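Local coordinates for protein DNA gyrase, B subunit, truncated (PDB 3CWV) that probably takes part in the ATP-dependent breakage, passage and rejoining of double-stranded DNA, as the ATP-binding B subunit of a type II topoisomerase, at residues I11-R16 and V103-S109; S63-F67 and R154-V158; V26-H32 and I163-F169. One frame throughout, in Å; residues are numbered along the deposited sequence.

How the contacts relate
All three contacts lie in the N-terminal part of the chain, which corresponds to the ATPase region of GyrB relatives, on one side of the molecule's centre and with their own centres about 15 to 16 Å apart. Contact 2 is a strand pair inside the mixed eight-stranded sheet; contacts 1 and 3 join helices, and in contact 3 a loop, beside it. Along the chain contact 1 crosses both others, its segments alternating with theirs, whereas contact 2 is nested within the loop closed by contact 3. They meet directly: L106 of contact 1 packs on V155, I64 of contact 2 on F169, and L108 on F164 and I163. Interleaving thus packs sequence-distant segments against one another.

Contact 1. Residues I11-R16 and V103-S109; sequences IVENVR and VVSLALS
A107 sits at the apolar centre, between two valines of the N-terminal helix: its CB lies 3.8 Å from V15 CG1 and 3.9 Å from V12 CG1. The segment axes of helix 11-16 and helix 103-107 approach to 9.2 Å at a signed crossing angle of -72°; V12 CA is 5.1 Å from A107 CA, and R16 CA 6.1 Å from L108 CA. V12 and V15 are both in the t rotamer. V15 CG1 also meets V104 CG1 at 4.0 Å and L108 CD2 at 3.7 Å. Farther out, V103, rotamer p, completes the apolar patch, with V103 CG1 4.2 Å from I11 CG2 and V103 CG2 4.2 Å from V12 CG2.

Both backbones are helical until L108, which leaves helical angles (-94/22) before S109 turns extended (-101/152). S109 OG closes this turn with a hydrogen bond to L106 O at 2.6 Å. The carbonyl of A107 serves as the polar edge: R16 (m, t, p, 91°), whose CA lies 3.9 Å from L108 CD2, extends past L108 and donates from NH1 to A107 O at 3.0 Å. The guanidinium meets that oxygen near its own plane, while NH2 forms a salt bridge with D160, so one arginine ties the N-terminal helix to a helix end and to the loop after strand 151-159.

Consistent with the helices-over-sheet architecture of GHKL-type ATPase domains, V15 and V104 touch Y22 of helix 20-23, V104 packs on F37 of helix 28-47, and L106 rests on V155 of strand 151-159, placing helix 102-107 between the N-terminal helix and the sheet.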
ATOM      1  N   ILE A  11     -21.999   9.126 -11.607  1.00 35.66           N
ATOM      2  CA  ILE A  11     -20.675   9.141 -10.980  1.00 32.52           C
ATOM      3  C   ILE A  11     -19.536   9.375 -11.965  1.00 30.99           C
ATOM      4  O   ILE A  11     -18.714  10.256 -11.734  1.00 28.52           O
ATOM      5  CB  ILE A  11     -20.443   7.878 -10.105  1.00 34.12           C
ATOM      6  CG1 ILE A  11     -21.363   7.936  -8.876  1.00 35.73           C
ATOM      7  CG2 ILE A  11     -19.008   7.797  -9.612  1.00 33.69           C
ATOM      8  CD1 ILE A  11     -21.135   6.819  -7.913  1.00 44.23           C
ATOM      9  N   VAL A  12     -19.526   8.662 -13.094  1.00 29.67           N
ATOM     10  CA  VAL A  12     -18.435   8.828 -14.065  1.00 28.66           C
ATOM     11  C   VAL A  12     -18.387  10.268 -14.585  1.00 31.67           C
ATOM     12  O   VAL A  12     -17.316  10.854 -14.736  1.00 29.16           O
ATOM     13  CB  VAL A  12     -18.595   7.864 -15.245  1.00 28.64           C
ATOM     14  CG1 VAL A  12     -17.648   8.231 -16.389  1.00 26.46           C
ATOM     15  CG2 VAL A  12     -18.385   6.410 -14.756  1.00 26.11           C
ATOM     16  N   GLU A  13     -19.564  10.819 -14.883  1.00 31.26           N
ATOM     17  CA  GLU A  13     -19.631  12.164 -15.456  1.00 31.64           C
ATOM     18  C   GLU A  13     -19.277  13.239 -14.440  1.00 29.60           C
ATOM     19  O   GLU A  13     -18.641  14.226 -14.799  1.00 32.02           O
ATOM     20  CB  GLU A  13     -20.991  12.419 -16.134  1.00 32.10           C
ATOM     21  CG  GLU A  13     -21.100  11.766 -17.511  1.00 37.10           C
ATOM     22  CD  GLU A  13     -19.959  12.155 -18.462  1.00 39.91           C
ATOM     23  OE1 GLU A  13     -19.567  13.342 -18.500  1.00 38.92           O
ATOM     24  OE2 GLU A  13     -19.458  11.273 -19.192  1.00 34.42           O
ATOM     25  N   ASN A  14     -19.631  13.023 -13.176  1.00 32.07           N
ATOM     26  CA  ASN A  14     -19.195  13.871 -12.062  1.00 32.66           C
ATOM     27  C   ASN A  14     -17.692  13.894 -11.910  1.00 31.77           C
ATOM     28  O   ASN A  14     -17.095  14.950 -11.695  1.00 33.30           O
ATOM     29  CB  ASN A  14     -19.778  13.391 -10.735  1.00 34.82           C
ATOM     30  CG  ASN A  14     -21.254  13.735 -10.588  1.00 42.57           C
ATOM     31  OD1 ASN A  14     -21.863  14.342 -11.477  1.00 45.38           O
ATOM     32  ND2 ASN A  14     -21.833  13.341  -9.461  1.00 49.62           N
ATOM     33  N   VAL A  15     -17.068  12.725 -12.007  1.00 26.79           N
ATOM     34  CA  VAL A  15     -15.603  12.654 -11.939  1.00 24.99           C
ATOM     35  C   VAL A  15     -14.961  13.343 -13.139  1.00 22.72           C
ATOM     36  O   VAL A  15     -13.983  14.083 -12.984  1.00 24.11           O
ATOM     37  CB  VAL A  15     -15.113  11.179 -11.842  1.00 24.50           C
ATOM     38  CG1 VAL A  15     -13.596  11.106 -11.893  1.00 22.00           C
ATOM     39  CG2 VAL A  15     -15.611  10.546 -10.527  1.00 26.30           C
ATOM     40  N   ARG A  16     -15.490  13.078 -14.339  1.00 21.41           N
ATOM     41  CA  ARG A  16     -14.908  13.672 -15.558  1.00 22.29           C
ATOM     42  C   ARG A  16     -15.080  15.197 -15.589  1.00 23.99           C
ATOM     43  O   ARG A  16     -14.308  15.884 -16.257  1.00 23.19           O
ATOM     44  CB  ARG A  16     -15.531  13.086 -16.816  1.00 22.58           C
ATOM     45  CG  ARG A  16     -15.145  11.597 -17.024  1.00 23.45           C
ATOM     46  CD  ARG A  16     -15.632  11.072 -18.390  1.00 22.84           C
ATOM     47  NE  ARG A  16     -15.033  11.760 -19.544  1.00 24.06           N
ATOM     48  CZ  ARG A  16     -13.925  11.419 -20.189  1.00 23.67           C
ATOM     49  NH1 ARG A  16     -13.136  10.411 -19.778  1.00 26.81           N
ATOM     50  NH2 ARG A  16     -13.552  12.158 -21.236  1.00 28.24           N
ATOM     51  N   VAL A 103     -13.212   3.524  -9.763  1.00 18.71           N
ATOM     52  CA  VAL A 103     -14.061   4.181 -10.734  1.00 20.00           C
ATOM     53  C   VAL A 103     -13.422   5.500 -11.222  1.00 23.51           C
ATOM     54  O   VAL A 103     -13.699   5.926 -12.321  1.00 19.96           O
ATOM     55  CB  VAL A 103     -15.474   4.480 -10.201  1.00 21.73           C
ATOM     56  CG1 VAL A 103     -15.481   5.570  -9.111  1.00 23.05           C
ATOM     57  CG2 VAL A 103     -16.423   4.926 -11.377  1.00 23.00           C
ATOM     58  N   VAL A 104     -12.563   6.101 -10.406  1.00 20.13           N
ATOM     59  CA  VAL A 104     -11.859   7.330 -10.861  1.00 21.51           C
ATOM     60  C   VAL A 104     -10.879   7.003 -11.982  1.00 20.69           C
ATOM     61  O   VAL A 104     -10.834   7.698 -12.978  1.00 22.47           O
ATOM     62  CB  VAL A 104     -11.162   8.024  -9.703  1.00 23.26           C
ATOM     63  CG1 VAL A 104     -10.427   9.334 -10.181  1.00 21.76           C
ATOM     64  CG2 VAL A 104     -12.187   8.370  -8.654  1.00 21.75           C
ATOM     65  N   SER A 105     -10.089   5.945 -11.816  1.00 21.61           N
ATOM     66  CA  SER A 105      -9.138   5.553 -12.854  1.00 23.19           C
ATOM     67  C   SER A 105      -9.869   5.227 -14.138  1.00 21.61           C
ATOM     68  O   SER A 105      -9.439   5.618 -15.220  1.00 19.23           O
ATOM     69  CB  SER A 105      -8.267   4.387 -12.413  1.00 23.69           C
ATOM     70  OG  SER A 105      -7.535   4.750 -11.263  1.00 23.82           O
ATOM     71  N   LEU A 106     -10.968   4.495 -14.022  1.00 19.25           N
ATOM     72  CA  LEU A 106     -11.772   4.155 -15.199  1.00 20.74           C
ATOM     73  C   LEU A 106     -12.453   5.388 -15.785  1.00 18.31           C
ATOM     74  O   LEU A 106     -12.401   5.599 -17.008  1.00 20.76           O
ATOM     75  CB  LEU A 106     -12.870   3.136 -14.829  1.00 16.74           C
ATOM     76  CG  LEU A 106     -12.382   1.783 -14.300  1.00 20.30           C
ATOM     77  CD1 LEU A 106     -13.606   0.895 -13.916  1.00 22.21           C
ATOM     78  CD2 LEU A 106     -11.488   1.104 -15.291  1.00 19.75           C
ATOM     79  N   ALA A 107     -13.082   6.208 -14.935  1.00 20.31           N
ATOM     80  CA  ALA A 107     -13.763   7.422 -15.429  1.00 19.51           C
ATOM     81  C   ALA A 107     -12.822   8.325 -16.226  1.00 20.44           C
ATOM     82  O   ALA A 107     -13.234   8.954 -17.208  1.00 20.61           O
ATOM     83  CB  ALA A 107     -14.379   8.268 -14.240  1.00 20.34           C
ATOM     84  N   LEU A 108     -11.576   8.426 -15.771  1.00 22.63           N
ATOM     85  CA  LEU A 108     -10.606   9.361 -16.372  1.00 22.58           C
ATOM     86  C   LEU A 108      -9.711   8.738 -17.445  1.00 23.91           C
ATOM     87  O   LEU A 108      -8.608   9.233 -17.712  1.00 23.03           O
ATOM     88  CB  LEU A 108      -9.747  10.025 -15.278  1.00 24.23           C
ATOM     89  CG  LEU A 108     -10.589  10.819 -14.248  1.00 22.41           C
ATOM     90  CD1 LEU A 108      -9.721  11.451 -13.172  1.00 22.13           C
ATOM     91  CD2 LEU A 108     -11.537  11.863 -14.913  1.00 18.67           C
ATOM     92  N   SER A 109     -10.176   7.627 -18.023  1.00 23.58           N
ATOM     93  CA  SER A 109      -9.520   7.009 -19.165  1.00 22.74           C
ATOM     94  C   SER A 109     -10.283   7.389 -20.449  1.00 22.73           C
ATOM     95  O   SER A 109     -11.465   7.691 -20.390  1.00 24.98           O
ATOM     96  CB  SER A 109      -9.452   5.468 -18.990  1.00 20.07           C
ATOM     97  OG  SER A 109     -10.781   4.922 -18.955  1.00 21.07           O
TER

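Contact 2. Residues S63-F67 and R154-V158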
ATOM      1  N   SER A  63      -0.316   3.311 -21.972  1.00 31.78           N
ATOM      2  CA  SER A  63      -1.347   2.545 -21.278  1.00 30.37           C
ATOM      3  C   SER A  63      -0.764   1.874 -20.022  1.00 28.28           C
ATOM      4  O   SER A  63       0.455   1.776 -19.843  1.00 27.32           O
ATOM      5  CB  SER A  63      -1.980   1.508 -22.211  1.00 29.97           C
ATOM      6  OG  SER A  63      -1.119   0.393 -22.391  1.00 31.53           O
ATOM      7  N   ILE A  64      -1.657   1.393 -19.158  1.00 27.21           N
ATOM      8  CA  ILE A  64      -1.274   0.799 -17.892  1.00 24.92           C
ATOM      9  C   ILE A  64      -2.142  -0.449 -17.758  1.00 23.21           C
ATOM     10  O   ILE A  64      -3.334  -0.395 -18.056  1.00 22.67           O
ATOM     11  CB  ILE A  64      -1.660   1.742 -16.717  1.00 26.79           C
ATOM     12  CG1 ILE A  64      -0.745   2.962 -16.671  1.00 28.81           C
ATOM     13  CG2 ILE A  64      -1.600   1.006 -15.343  1.00 30.26           C
ATOM     14  CD1 ILE A  64       0.653   2.696 -16.087  1.00 33.45           C
ATOM     15  N   ALA A  65      -1.577  -1.567 -17.340  1.00 23.71           N
ATOM     16  CA  ALA A  65      -2.486  -2.678 -16.999  1.00 24.08           C
ATOM     17  C   ALA A  65      -2.128  -3.233 -15.637  1.00 22.43           C
ATOM     18  O   ALA A  65      -0.939  -3.339 -15.291  1.00 24.86           O
ATOM     19  CB  ALA A  65      -2.440  -3.783 -18.062  1.00 26.70           C
ATOM     20  N   LEU A  66      -3.146  -3.600 -14.857  1.00 22.38           N
ATOM     21  CA  LEU A  66      -2.902  -4.282 -13.584  1.00 20.74           C
ATOM     22  C   LEU A  66      -3.694  -5.583 -13.619  1.00 24.71           C
ATOM     23  O   LEU A  66      -4.881  -5.557 -13.964  1.00 23.81           O
ATOM     24  CB  LEU A  66      -3.368  -3.404 -12.409  1.00 22.98           C
ATOM     25  CG  LEU A  66      -3.158  -4.088 -11.036  1.00 23.80           C
ATOM     26  CD1 LEU A  66      -1.956  -3.566 -10.367  1.00 34.45           C
ATOM     27  CD2 LEU A  66      -4.368  -3.943 -10.168  1.00 33.88           C
ATOM     28  N   PHE A  67      -3.023  -6.702 -13.333  1.00 22.96           N
ATOM     29  CA  PHE A  67      -3.692  -7.994 -13.169  1.00 24.24           C
ATOM     30  C   PHE A  67      -3.547  -8.483 -11.736  1.00 25.04           C
ATOM     31  O   PHE A  67      -2.483  -8.330 -11.130  1.00 22.34           O
ATOM     32  CB  PHE A  67      -3.136  -9.041 -14.149  1.00 26.91           C
ATOM     33  CG  PHE A  67      -3.655 -10.440 -13.886  1.00 29.38           C
ATOM     34  CD1 PHE A  67      -4.867 -10.847 -14.410  1.00 27.55           C
ATOM     35  CD2 PHE A  67      -2.938 -11.321 -13.079  1.00 25.58           C
ATOM     36  CE1 PHE A  67      -5.375 -12.122 -14.146  1.00 27.08           C
ATOM     37  CE2 PHE A  67      -3.431 -12.600 -12.812  1.00 27.44           C
ATOM     38  CZ  PHE A  67      -4.647 -13.002 -13.351  1.00 28.47           C
ATOM     39  N   ARG A 154      -8.028  -8.425 -14.862  1.00 22.96           N
ATOM     40  CA  ARG A 154      -7.094  -7.450 -15.448  1.00 24.12           C
ATOM     41  C   ARG A 154      -7.832  -6.164 -15.811  1.00 24.40           C
ATOM     42  O   ARG A 154      -8.890  -6.206 -16.419  1.00 25.36           O
ATOM     43  CB  ARG A 154      -6.446  -8.048 -16.703  1.00 24.04           C
ATOM     44  CG  ARG A 154      -5.418  -7.138 -17.411  1.00 24.57           C
ATOM     45  CD  ARG A 154      -5.055  -7.820 -18.764  1.00 30.45           C
ATOM     46  NE  ARG A 154      -3.853  -7.249 -19.375  1.00 39.72           N
ATOM     47  CZ  ARG A 154      -3.838  -6.451 -20.449  1.00 40.80           C
ATOM     48  NH1 ARG A 154      -2.674  -6.012 -20.922  1.00 39.22           N
ATOM     49  NH2 ARG A 154      -4.964  -6.108 -21.063  1.00 37.24           N
ATOM     50  N   VAL A 155      -7.255  -5.022 -15.454  1.00 22.76           N
ATOM     51  CA  VAL A 155      -7.836  -3.738 -15.814  1.00 22.83           C
ATOM     52  C   VAL A 155      -6.755  -3.050 -16.647  1.00 22.25           C
ATOM     53  O   VAL A 155      -5.658  -2.866 -16.168  1.00 20.84           O
ATOM     54  CB  VAL A 155      -8.125  -2.871 -14.579  1.00 24.11           C
ATOM     55  CG1 VAL A 155      -8.596  -1.468 -15.002  1.00 18.27           C
ATOM     56  CG2 VAL A 155      -9.205  -3.512 -13.724  1.00 22.00           C
ATOM     57  N   HIS A 156      -7.055  -2.754 -17.898  1.00 20.26           N
ATOM     58  CA  HIS A 156      -6.074  -2.110 -18.792  1.00 23.36           C
ATOM     59  C   HIS A 156      -6.706  -0.786 -19.178  1.00 24.60           C
ATOM     60  O   HIS A 156      -7.848  -0.778 -19.591  1.00 26.14           O
ATOM     61  CB  HIS A 156      -5.874  -2.945 -20.053  1.00 26.26           C
ATOM     62  CG  HIS A 156      -5.080  -2.245 -21.118  1.00 32.63           C
ATOM     63  ND1 HIS A 156      -5.662  -1.481 -22.111  1.00 40.98           N
ATOM     64  CD2 HIS A 156      -3.746  -2.167 -21.318  1.00 35.06           C
ATOM     65  CE1 HIS A 156      -4.716  -0.999 -22.900  1.00 37.94           C
ATOM     66  NE2 HIS A 156      -3.544  -1.412 -22.445  1.00 33.89           N
ATOM     67  N   PHE A 157      -5.975   0.330 -19.078  1.00 23.40           N
ATOM     68  CA  PHE A 157      -6.586   1.616 -19.412  1.00 22.01           C
ATOM     69  C   PHE A 157      -5.556   2.606 -19.938  1.00 21.87           C
ATOM     70  O   PHE A 157      -4.348   2.419 -19.777  1.00 21.33           O
ATOM     71  CB  PHE A 157      -7.361   2.229 -18.222  1.00 22.14           C
ATOM     72  CG  PHE A 157      -6.477   2.759 -17.124  1.00 24.64           C
ATOM     73  CD1 PHE A 157      -6.200   4.115 -17.037  1.00 22.85           C
ATOM     74  CD2 PHE A 157      -5.912   1.904 -16.190  1.00 26.88           C
ATOM     75  CE1 PHE A 157      -5.358   4.613 -16.013  1.00 27.31           C
ATOM     76  CE2 PHE A 157      -5.077   2.386 -15.173  1.00 28.74           C
ATOM     77  CZ  PHE A 157      -4.786   3.734 -15.092  1.00 23.86           C
ATOM     78  N   VAL A 158      -6.076   3.641 -20.588  1.00 24.55           N
ATOM     79  CA  VAL A 158      -5.286   4.718 -21.160  1.00 24.08           C
ATOM     80  C   VAL A 158      -5.800   6.043 -20.585  1.00 22.17           C
ATOM     81  O   VAL A 158      -6.922   6.457 -20.866  1.00 19.86           O
ATOM     82  CB  VAL A 158      -5.424   4.739 -22.710  1.00 25.14           C
ATOM     83  CG1 VAL A 158      -4.529   5.837 -23.321  1.00 25.24           C
ATOM     84  CG2 VAL A 158      -5.062   3.353 -23.297  1.00 27.26           C
TER
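This is an antiparallel pairing of neighbouring strands in the interior of the mixed eight-stranded sheet, with strand 64-70 beside strand 151-159, consistent with the sheet of the GHKL-type ATPase domain in GyrB relatives. It illustrates how an interior pair combines a regular backbone ladder with two chemically different faces. The segment axes approach to 4.7 Å, and the strand directions differ by 171°. I64 and F157 form a hydrogen-bonded pair, with I64 N to F157 O and F157 N to I64 O both at 2.9 Å. L66 and V155 repeat it, L66 N to V155 O and V155 N to L66 O again being 2.9 Å. A65 with H156 and F67 with R154 are non-hydrogen-bonded pairs, A65 CA to H156 CA 4.0 Å and F67 CA to R154 CA 4.1 Å. CA-H...O contacts supplement the ladder, A65 CA lying 3.3 Å from V155 O.

I64, L66, V155 and F157 share one face. I64 CG2 packs 3.7 Å from F157 CE2. The other face carries A65, F67, R154 and H156. A65 CB lies over one face of the R154 guanidinium, 3.6 Å from NH1, which also has a long, weak ion pair with E57. Beyond the ladder, S63 CB lies 3.8 Å from V158 CG2, and S63 OG hydrogen-bonds D61.

The chemistry therefore divides by face: the side of I64, L66, V155 and F157 is apolar and packs largely against helix 28-47, with V155 on W96 and L106 and I64 on F169, whereas the reverse mixes small, aromatic and polar or charged side chains. Four main-chain hydrogen bonds join the strands whatever the faces carry.

Contact 3. Residues V26-H32 and I163-F169; sequences VGEYGLH and IFEVLAF
Loop 163-169 lies along the beginning of helix 28-47, which has G27 at its N-cap. In the loop F164 (-89/143), V166 (-133/149) and F169 (-83/140) are extended, while E165 (-82/-28) and L167 (-124/-4) turn. V26 CA is 4.9 Å from F164 CA, and H32 CA 6.8 Å from F169 CA. A main-chain hydrogen bond, E165 N to V26 O at 2.8 Å, pins the first end, where V26 CG1 also meets I163 CG2 at 3.9 Å.

The F164 ring (chi1 m) lies against the backbone of G30, which has no side chain, CE1 being 3.9 Å from G30 C. V166 CG2 presses on the helix start, 3.4 Å from E28 N. The largest bump, L31 (t, p), reaches into the bend of the loop: its CD2 lies 3.6 Å from both V166 O and A168 O, and makes a CH-pi contact over the F169 ring, 4.2 Å from the centroid. F169 (chi1 m) points its edge at the face of H32 in a T-shaped pair, centroids 5.5 Å apart and planes at 87°.

At the exposed margin a water donates to E28 OE2 at 2.7 Å and A168 O at 2.8 Å, while E28 OE1 salt-bridges R173 of helix 171-184, a helix that probably belongs to the same GHKL-type domain. Apolar and aromatic fitting dominates, at the price of V166 O, buried without a polar partner; polar links close the two ends.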
ATOM      1  N   VAL A  26      -4.558  17.457 -12.575  1.00 23.26           N
ATOM      2  CA  VAL A  26      -4.459  16.837 -13.906  1.00 22.71           C
ATOM      3  C   VAL A  26      -3.073  16.968 -14.545  1.00 24.24           C
ATOM      4  O   VAL A  26      -2.932  16.900 -15.780  1.00 23.56           O
ATOM      5  CB  VAL A  26      -5.591  17.312 -14.886  1.00 21.86           C
ATOM      6  CG1 VAL A  26      -6.978  16.925 -14.353  1.00 21.50           C
ATOM      7  CG2 VAL A  26      -5.499  18.829 -15.188  1.00 24.36           C
ATOM      8  N   GLY A  27      -2.060  17.108 -13.695  1.00 22.93           N
ATOM      9  CA  GLY A  27      -0.666  17.034 -14.113  1.00 24.55           C
ATOM     10  C   GLY A  27      -0.052  15.681 -13.774  1.00 26.85           C
ATOM     11  O   GLY A  27      -0.754  14.651 -13.705  1.00 24.21           O
ATOM     12  N   GLU A  28       1.254  15.676 -13.542  1.00 26.59           N
ATOM     13  CA  GLU A  28       1.979  14.420 -13.312  1.00 29.78           C
ATOM     14  C   GLU A  28       1.584  13.669 -12.008  1.00 29.69           C
ATOM     15  O   GLU A  28       1.564  12.432 -11.974  1.00 28.32           O
ATOM     16  CB  GLU A  28       3.496  14.660 -13.432  1.00 34.76           C
ATOM     17  CG  GLU A  28       4.234  14.833 -12.146  1.00 43.09           C
ATOM     18  CD  GLU A  28       5.534  14.057 -12.166  1.00 60.27           C
ATOM     19  OE1 GLU A  28       6.362  14.254 -11.254  1.00 64.54           O
ATOM     20  OE2 GLU A  28       5.723  13.237 -13.100  1.00 67.64           O
ATOM     21  N   TYR A  29       1.225  14.401 -10.957  1.00 28.66           N
ATOM     22  CA  TYR A  29       0.752  13.759  -9.711  1.00 31.12           C
ATOM     23  C   TYR A  29      -0.564  12.975  -9.939  1.00 28.05           C
ATOM     24  O   TYR A  29      -0.671  11.808  -9.557  1.00 27.68           O
ATOM     25  CB  TYR A  29       0.570  14.845  -8.632  1.00 32.45           C
ATOM     26  CG  TYR A  29      -0.106  14.459  -7.316  1.00 40.03           C
ATOM     27  CD1 TYR A  29       0.659  14.197  -6.168  1.00 42.87           C
ATOM     28  CD2 TYR A  29      -1.505  14.442  -7.197  1.00 39.20           C
ATOM     29  CE1 TYR A  29       0.047  13.882  -4.945  1.00 47.99           C
ATOM     30  CE2 TYR A  29      -2.117  14.134  -5.983  1.00 46.35           C
ATOM     31  CZ  TYR A  29      -1.342  13.860  -4.866  1.00 46.22           C
ATOM     32  OH  TYR A  29      -1.962  13.543  -3.675  1.00 47.12           O
ATOM     33  N   GLY A  30      -1.565  13.628 -10.543  1.00 24.83           N
ATOM     34  CA  GLY A  30      -2.859  12.985 -10.751  1.00 27.18           C
ATOM     35  C   GLY A  30      -2.762  11.825 -11.707  1.00 26.04           C
ATOM     36  O   GLY A  30      -3.434  10.793 -11.526  1.00 24.42           O
ATOM     37  N   LEU A  31      -1.933  11.995 -12.739  1.00 22.61           N
ATOM     38  CA  LEU A  31      -1.673  10.920 -13.697  1.00 24.38           C
ATOM     39  C   LEU A  31      -1.178   9.679 -12.986  1.00 24.52           C
ATOM     40  O   LEU A  31      -1.664   8.591 -13.250  1.00 21.91           O
ATOM     41  CB  LEU A  31      -0.595  11.331 -14.715  1.00 24.18           C
ATOM     42  CG  LEU A  31      -0.246  10.248 -15.735  1.00 25.73           C
ATOM     43  CD1 LEU A  31      -1.394  10.050 -16.746  1.00 30.19           C
ATOM     44  CD2 LEU A  31       1.102  10.552 -16.453  1.00 28.07           C
ATOM     45  N   HIS A  32      -0.186   9.844 -12.102  1.00 20.68           N
ATOM     46  CA  HIS A  32       0.355   8.689 -11.375  1.00 25.44           C
ATOM     47  C   HIS A  32      -0.655   8.123 -10.373  1.00 23.45           C
ATOM     48  O   HIS A  32      -0.713   6.913 -10.147  1.00 22.97           O
ATOM     49  CB  HIS A  32       1.670   9.047 -10.701  1.00 22.49           C
ATOM     50  CG  HIS A  32       2.772   9.237 -11.694  1.00 28.59           C
ATOM     51  ND1 HIS A  32       3.605   8.212 -12.090  1.00 34.85           N
ATOM     52  CD2 HIS A  32       3.083  10.297 -12.471  1.00 26.53           C
ATOM     53  CE1 HIS A  32       4.427   8.655 -13.030  1.00 28.71           C
ATOM     54  NE2 HIS A  32       4.133   9.921 -13.275  1.00 33.82           N
ATOM     55  N   ILE A 163      -7.732  15.167 -20.972  1.00 27.44           N
ATOM     56  CA  ILE A 163      -7.877  15.588 -19.581  1.00 27.28           C
ATOM     57  C   ILE A 163      -6.515  15.895 -18.986  1.00 26.92           C
ATOM     58  O   ILE A 163      -6.321  16.925 -18.344  1.00 27.86           O
ATOM     59  CB  ILE A 163      -8.595  14.493 -18.727  1.00 26.98           C
ATOM     60  CG1 ILE A 163     -10.041  14.296 -19.205  1.00 26.16           C
ATOM     61  CG2 ILE A 163      -8.520  14.827 -17.203  1.00 24.06           C
ATOM     62  CD1 ILE A 163     -10.861  13.252 -18.410  1.00 32.60           C
ATOM     63  N   PHE A 164      -5.576  14.980 -19.155  1.00 24.41           N
ATOM     64  CA  PHE A 164      -4.285  15.111 -18.495  1.00 27.36           C
ATOM     65  C   PHE A 164      -3.267  15.887 -19.299  1.00 29.99           C
ATOM     66  O   PHE A 164      -3.215  15.770 -20.516  1.00 29.84           O
ATOM     67  CB  PHE A 164      -3.724  13.757 -18.102  1.00 25.53           C
ATOM     68  CG  PHE A 164      -4.518  13.119 -17.017  1.00 29.84           C
ATOM     69  CD1 PHE A 164      -4.282  13.474 -15.681  1.00 22.35           C
ATOM     70  CD2 PHE A 164      -5.568  12.250 -17.331  1.00 20.92           C
ATOM     71  CE1 PHE A 164      -5.077  12.937 -14.660  1.00 27.91           C
ATOM     72  CE2 PHE A 164      -6.363  11.707 -16.317  1.00 23.16           C
ATOM     73  CZ  PHE A 164      -6.098  12.051 -14.984  1.00 23.95           C
ATOM     74  N   GLU A 165      -2.469  16.665 -18.580  1.00 30.70           N
ATOM     75  CA  GLU A 165      -1.496  17.599 -19.166  1.00 37.53           C
ATOM     76  C   GLU A 165      -0.219  16.891 -19.560  1.00 37.78           C
ATOM     77  O   GLU A 165       0.474  17.330 -20.464  1.00 37.59           O
ATOM     78  CB  GLU A 165      -1.173  18.687 -18.140  1.00 36.46           C
ATOM     79  CG  GLU A 165      -0.336  19.846 -18.656  1.00 45.07           C
ATOM     80  CD  GLU A 165       0.362  20.634 -17.540  1.00 45.81           C
ATOM     81  OE1 GLU A 165       0.987  20.021 -16.626  1.00 53.94           O
ATOM     82  OE2 GLU A 165       0.303  21.883 -17.598  1.00 57.18           O
ATOM     83  N   VAL A 166       0.111  15.799 -18.864  1.00 37.01           N
ATOM     84  CA  VAL A 166       1.275  14.990 -19.213  1.00 38.28           C
ATOM     85  C   VAL A 166       0.798  13.544 -19.213  1.00 36.51           C
ATOM     86  O   VAL A 166      -0.134  13.196 -18.478  1.00 35.29           O
ATOM     87  CB  VAL A 166       2.452  15.178 -18.211  1.00 39.86           C
ATOM     88  CG1 VAL A 166       3.130  16.555 -18.388  1.00 41.65           C
ATOM     89  CG2 VAL A 166       1.967  15.033 -16.791  1.00 38.15           C
ATOM     90  N   LEU A 167       1.405  12.720 -20.053  1.00 33.08           N
ATOM     91  CA  LEU A 167       0.940  11.358 -20.230  1.00 34.93           C
ATOM     92  C   LEU A 167       2.026  10.318 -19.979  1.00 34.84           C
ATOM     93  O   LEU A 167       1.761   9.118 -20.013  1.00 34.56           O
ATOM     94  CB  LEU A 167       0.319  11.166 -21.626  1.00 34.68           C
ATOM     95  CG  LEU A 167      -0.845  12.079 -22.006  1.00 35.65           C
ATOM     96  CD1 LEU A 167      -1.196  11.910 -23.492  1.00 37.22           C
ATOM     97  CD2 LEU A 167      -2.092  11.848 -21.084  1.00 35.98           C
ATOM     98  N   ALA A 168       3.246  10.762 -19.716  1.00 33.35           N
ATOM     99  CA  ALA A 168       4.337   9.826 -19.540  1.00 32.86           C
ATOM    100  C   ALA A 168       4.474   9.361 -18.080  1.00 31.83           C
ATOM    101  O   ALA A 168       4.560  10.163 -17.174  1.00 31.21           O
ATOM    102  CB  ALA A 168       5.654  10.439 -20.068  1.00 34.79           C
ATOM    103  N   PHE A 169       4.448   8.051 -17.850  1.00 31.46           N
ATOM    104  CA  PHE A 169       4.680   7.532 -16.497  1.00 33.78           C
ATOM    105  C   PHE A 169       6.150   7.420 -16.158  1.00 33.93           C
ATOM    106  O   PHE A 169       6.947   7.017 -16.998  1.00 36.32           O
ATOM    107  CB  PHE A 169       4.020   6.163 -16.342  1.00 33.26           C
ATOM    108  CG  PHE A 169       2.533   6.225 -16.371  1.00 32.41           C
ATOM    109  CD1 PHE A 169       1.825   6.719 -15.269  1.00 31.18           C
ATOM    110  CD2 PHE A 169       1.833   5.831 -17.503  1.00 32.74           C
ATOM    111  CE1 PHE A 169       0.438   6.777 -15.299  1.00 29.51           C
ATOM    112  CE2 PHE A 169       0.451   5.902 -17.535  1.00 39.41           C
ATOM    113  CZ  PHE A 169      -0.248   6.378 -16.426  1.00 33.27           C
TER
HETATM  114  O   HOH W   1       5.315  12.331 -15.591  1.00 60.28           O